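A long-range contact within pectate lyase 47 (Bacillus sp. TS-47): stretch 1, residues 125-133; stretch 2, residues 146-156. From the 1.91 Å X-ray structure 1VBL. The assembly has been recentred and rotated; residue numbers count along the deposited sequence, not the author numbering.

Stretch 1 (125-133) RIMVYVGSN
Stretch 2, residues 146-156: KGGGFLIKNVD

Two neighbouring strands of one chain pair in parallel through a short backbone ladder, sorted side chains fill both faces of the sheet, and two hydrogen bonds between Asp156 and the residues Ser132 and Asn133 join the segments that follow.

Stretch 1 leaves a helix at Ile126, and Met127 is the first residue with extended angles (phi/psi -94/108); Val128 (-89/122) and Tyr129 (-75/141) continue the strand. Beside them runs strand 149-153, its axis 4.4 Å away at closest approach and its direction 41° from that of 127-129. The register is Met127 with Gly149, Val128 with Phe150 and Tyr129 with Leu151, with CA-CA distances of 5.0, 4.8 and 4.7 Å.

As in any parallel pair, the hydrogen bonds are staggered, one strand's residue bonding to both neighbours of its partner. Gly149 N donates to Ile126 O (3.2 Å), Val128 N to Gly149 O (2.9 Å), Leu151 N to Val128 O (2.7 Å, nearly linear at 177°) and Val130 N to Leu151 O (3.0 Å). The ladder thus begins on the last helical carbonyl.

Three glycines line this entry, and at two of them a CB would be crowded. Gly147 has positive phi (69/1), and Gly148 is fully extended (-160/-168) with its CA 3.3 Å from Ile126 O; a CB there would lie 2.3 Å from that oxygen. At Gly149 (-157/172) a CB would come within 3.1 Å of Met127 CE, so the bare backbone leaves room for the methionine, folded m, m, m.

On that same face Met127 CE reaches Leu151 CD1 at 3.7 Å, while Tyr129 (chi1 -80°, chi2 -77°) brings CE1 to 3.3 Å from Leu151 CD2. Leu151, with chi1 at -143° between wells and chi2 p, touches both Met127 and Tyr129. The extended Lys153, all t, places CD 4.3 Å from Tyr129 CE1, at the ring's edge.

The other face carries Val128 (t) and Phe150 (chi1 m, chi2 -58°), with Val128 CB 3.9 Å from Phe150 CD1. Val130, also t, points toward stretch 2 and sets CG2 3.6 Å from Phe150 CD1, an apolar contact in the buried interior.

Beyond the ladder, water 1 bridges the two stretches, accepting from Lys153 N (2.8 Å) and lying 2.9 Å from Val130 O. Val155 (m) turns back toward stretch 1, its CG1 3.4 Å from Val130 O. Ser132 (m) then accepts from Asp156 N at OG (2.9 Å), and Asn133 N donates to Asp156 O (3.0 Å). Water 2 links the Ser132 and Asp156 side chains, 2.7 Å from Ser132 OG and 3.0 Å from Asp156 OD1.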

# COMPACT_ATOMS: atom_id res chain seq x y z
N ARG A 125 -10.24 11.99 11.43
CA ARG A 125 -9.11 12.44 12.25
C ARG A 125 -7.74 11.87 11.89
O ARG A 125 -6.75 12.60 11.91
CB ARG A 125 -9.38 12.17 13.73
CG ARG A 125 -8.18 12.46 14.65
CD ARG A 125 -8.60 12.56 16.12
NE ARG A 125 -9.46 13.73 16.34
CZ ARG A 125 -9.01 14.96 16.56
NH1 ARG A 125 -7.70 15.21 16.59
NH2 ARG A 125 -9.87 15.96 16.72
N ILE A 126 -7.69 10.58 11.57
CA ILE A 126 -6.41 9.93 11.28
C ILE A 126 -5.94 9.89 9.83
O ILE A 126 -4.76 9.65 9.58
CB ILE A 126 -6.37 8.50 11.84
CG1 ILE A 126 -7.26 7.57 11.01
CG2 ILE A 126 -6.83 8.51 13.31
CD1 ILE A 126 -7.21 6.12 11.46
N MET A 127 -6.84 10.09 8.87
CA MET A 127 -6.42 10.08 7.47
C MET A 127 -6.14 11.53 7.08
O MET A 127 -7.05 12.35 6.95
CB MET A 127 -7.51 9.47 6.57
CG MET A 127 -7.74 7.98 6.82
SD MET A 127 -6.19 7.01 6.94
CE MET A 127 -5.56 7.21 5.29
N VAL A 128 -4.86 11.82 6.90
CA VAL A 128 -4.39 13.17 6.57
C VAL A 128 -4.35 13.43 5.07
O VAL A 128 -3.67 12.72 4.32
CB VAL A 128 -2.97 13.39 7.16
CG1 VAL A 128 -2.48 14.79 6.84
CG2 VAL A 128 -3.00 13.17 8.67
N TYR A 129 -5.07 14.46 4.63
CA TYR A 129 -5.10 14.83 3.22
C TYR A 129 -3.80 15.53 2.82
O TYR A 129 -3.26 16.33 3.58
CB TYR A 129 -6.27 15.77 2.93
CG TYR A 129 -7.60 15.08 2.79
CD1 TYR A 129 -7.93 14.40 1.62
CD2 TYR A 129 -8.54 15.12 3.82
CE1 TYR A 129 -9.16 13.76 1.48
CE2 TYR A 129 -9.77 14.49 3.70
CZ TYR A 129 -10.07 13.81 2.53
OH TYR A 129 -11.29 13.18 2.41
N VAL A 130 -3.32 15.23 1.62
CA VAL A 130 -2.10 15.84 1.10
C VAL A 130 -2.44 16.58 -0.18
O VAL A 130 -3.03 16.01 -1.10
CB VAL A 130 -1.01 14.78 0.79
CG1 VAL A 130 0.27 15.46 0.30
CG2 VAL A 130 -0.71 13.96 2.04
N GLY A 131 -2.08 17.86 -0.24
CA GLY A 131 -2.37 18.65 -1.43
C GLY A 131 -1.33 18.45 -2.52
O GLY A 131 -0.32 17.78 -2.31
N SER A 132 -1.58 19.04 -3.68
CA SER A 132 -0.65 18.92 -4.81
C SER A 132 0.66 19.65 -4.53
O SER A 132 0.72 20.55 -3.69
CB SER A 132 -1.29 19.51 -6.08
OG SER A 132 -2.43 18.76 -6.46
N ASN A 133 1.71 19.25 -5.25
CA ASN A 133 3.03 19.86 -5.10
C ASN A 133 3.52 19.81 -3.66
O ASN A 133 3.91 20.82 -3.07
CB ASN A 133 2.99 21.31 -5.59
CG ASN A 133 2.33 21.43 -6.94
OD1 ASN A 133 2.69 20.72 -7.88
ND2 ASN A 133 1.36 22.33 -7.06
N LYS A 146 2.38 6.83 12.70
CA LYS A 146 1.61 5.72 13.23
C LYS A 146 0.17 6.13 13.50
O LYS A 146 -0.13 7.31 13.60
CB LYS A 146 2.23 5.21 14.54
CG LYS A 146 3.71 4.89 14.46
CD LYS A 146 4.23 4.23 15.75
CE LYS A 146 3.99 5.08 16.98
NZ LYS A 146 2.55 5.13 17.40
N GLY A 147 -0.71 5.14 13.62
CA GLY A 147 -2.11 5.40 13.92
C GLY A 147 -2.94 6.07 12.85
O GLY A 147 -4.13 6.32 13.07
N GLY A 148 -2.34 6.36 11.70
CA GLY A 148 -3.08 7.00 10.63
C GLY A 148 -2.37 6.80 9.31
O GLY A 148 -1.46 5.99 9.21
N GLY A 149 -2.80 7.54 8.29
CA GLY A 149 -2.18 7.40 6.98
C GLY A 149 -2.38 8.65 6.15
O GLY A 149 -3.12 9.56 6.55
N PHE A 150 -1.72 8.71 5.00
CA PHE A 150 -1.85 9.86 4.12
C PHE A 150 -2.85 9.56 3.02
O PHE A 150 -2.81 8.50 2.41
CB PHE A 150 -0.51 10.23 3.49
CG PHE A 150 0.43 10.92 4.43
CD1 PHE A 150 0.06 12.12 5.04
CD2 PHE A 150 1.69 10.39 4.70
CE1 PHE A 150 0.93 12.77 5.92
CE2 PHE A 150 2.56 11.03 5.57
CZ PHE A 150 2.18 12.22 6.18
N LEU A 151 -3.73 10.52 2.78
CA LEU A 151 -4.75 10.39 1.74
C LEU A 151 -4.33 11.33 0.61
O LEU A 151 -4.42 12.55 0.73
CB LEU A 151 -6.12 10.80 2.29
CG LEU A 151 -7.35 10.02 1.84
CD1 LEU A 151 -7.24 8.58 2.31
CD2 LEU A 151 -8.61 10.67 2.42
N ILE A 152 -3.85 10.74 -0.48
CA ILE A 152 -3.43 11.51 -1.64
C ILE A 152 -4.59 11.39 -2.61
O ILE A 152 -4.61 10.52 -3.48
CB ILE A 152 -2.14 10.91 -2.25
CG1 ILE A 152 -1.06 10.80 -1.16
CG2 ILE A 152 -1.63 11.78 -3.38
CD1 ILE A 152 0.22 10.11 -1.61
N LYS A 153 -5.58 12.27 -2.43
CA LYS A 153 -6.79 12.25 -3.22
C LYS A 153 -7.03 13.44 -4.14
O LYS A 153 -7.04 14.59 -3.70
CB LYS A 153 -7.99 12.10 -2.28
CG LYS A 153 -9.32 11.95 -2.99
CD LYS A 153 -10.42 11.65 -1.99
CE LYS A 153 -11.74 11.34 -2.67
NZ LYS A 153 -12.74 10.86 -1.68
N ASN A 154 -7.23 13.14 -5.42
CA ASN A 154 -7.48 14.15 -6.45
C ASN A 154 -6.42 15.23 -6.51
O ASN A 154 -6.72 16.40 -6.76
CB ASN A 154 -8.86 14.79 -6.24
CG ASN A 154 -9.99 13.78 -6.35
OD1 ASN A 154 -10.08 13.04 -7.32
ND2 ASN A 154 -10.86 13.76 -5.34
N VAL A 155 -5.16 14.85 -6.29
CA VAL A 155 -4.07 15.81 -6.36
C VAL A 155 -3.01 15.32 -7.33
O VAL A 155 -3.12 14.23 -7.89
CB VAL A 155 -3.44 16.05 -4.97
CG1 VAL A 155 -4.45 16.74 -4.07
CG2 VAL A 155 -3.00 14.73 -4.35
N ASP A 156 -1.98 16.14 -7.54
CA ASP A 156 -0.90 15.76 -8.44
C ASP A 156 0.44 16.22 -7.91
O ASP A 156 0.52 17.19 -7.15
CB ASP A 156 -1.09 16.39 -9.83
CG ASP A 156 -2.46 16.13 -10.42
OD1 ASP A 156 -3.42 16.85 -10.07
OD2 ASP A 156 -2.58 15.19 -11.24
O HOH W 1 -5.65 14.76 -1.22
O HOH W 2 -3.50 19.61 -8.79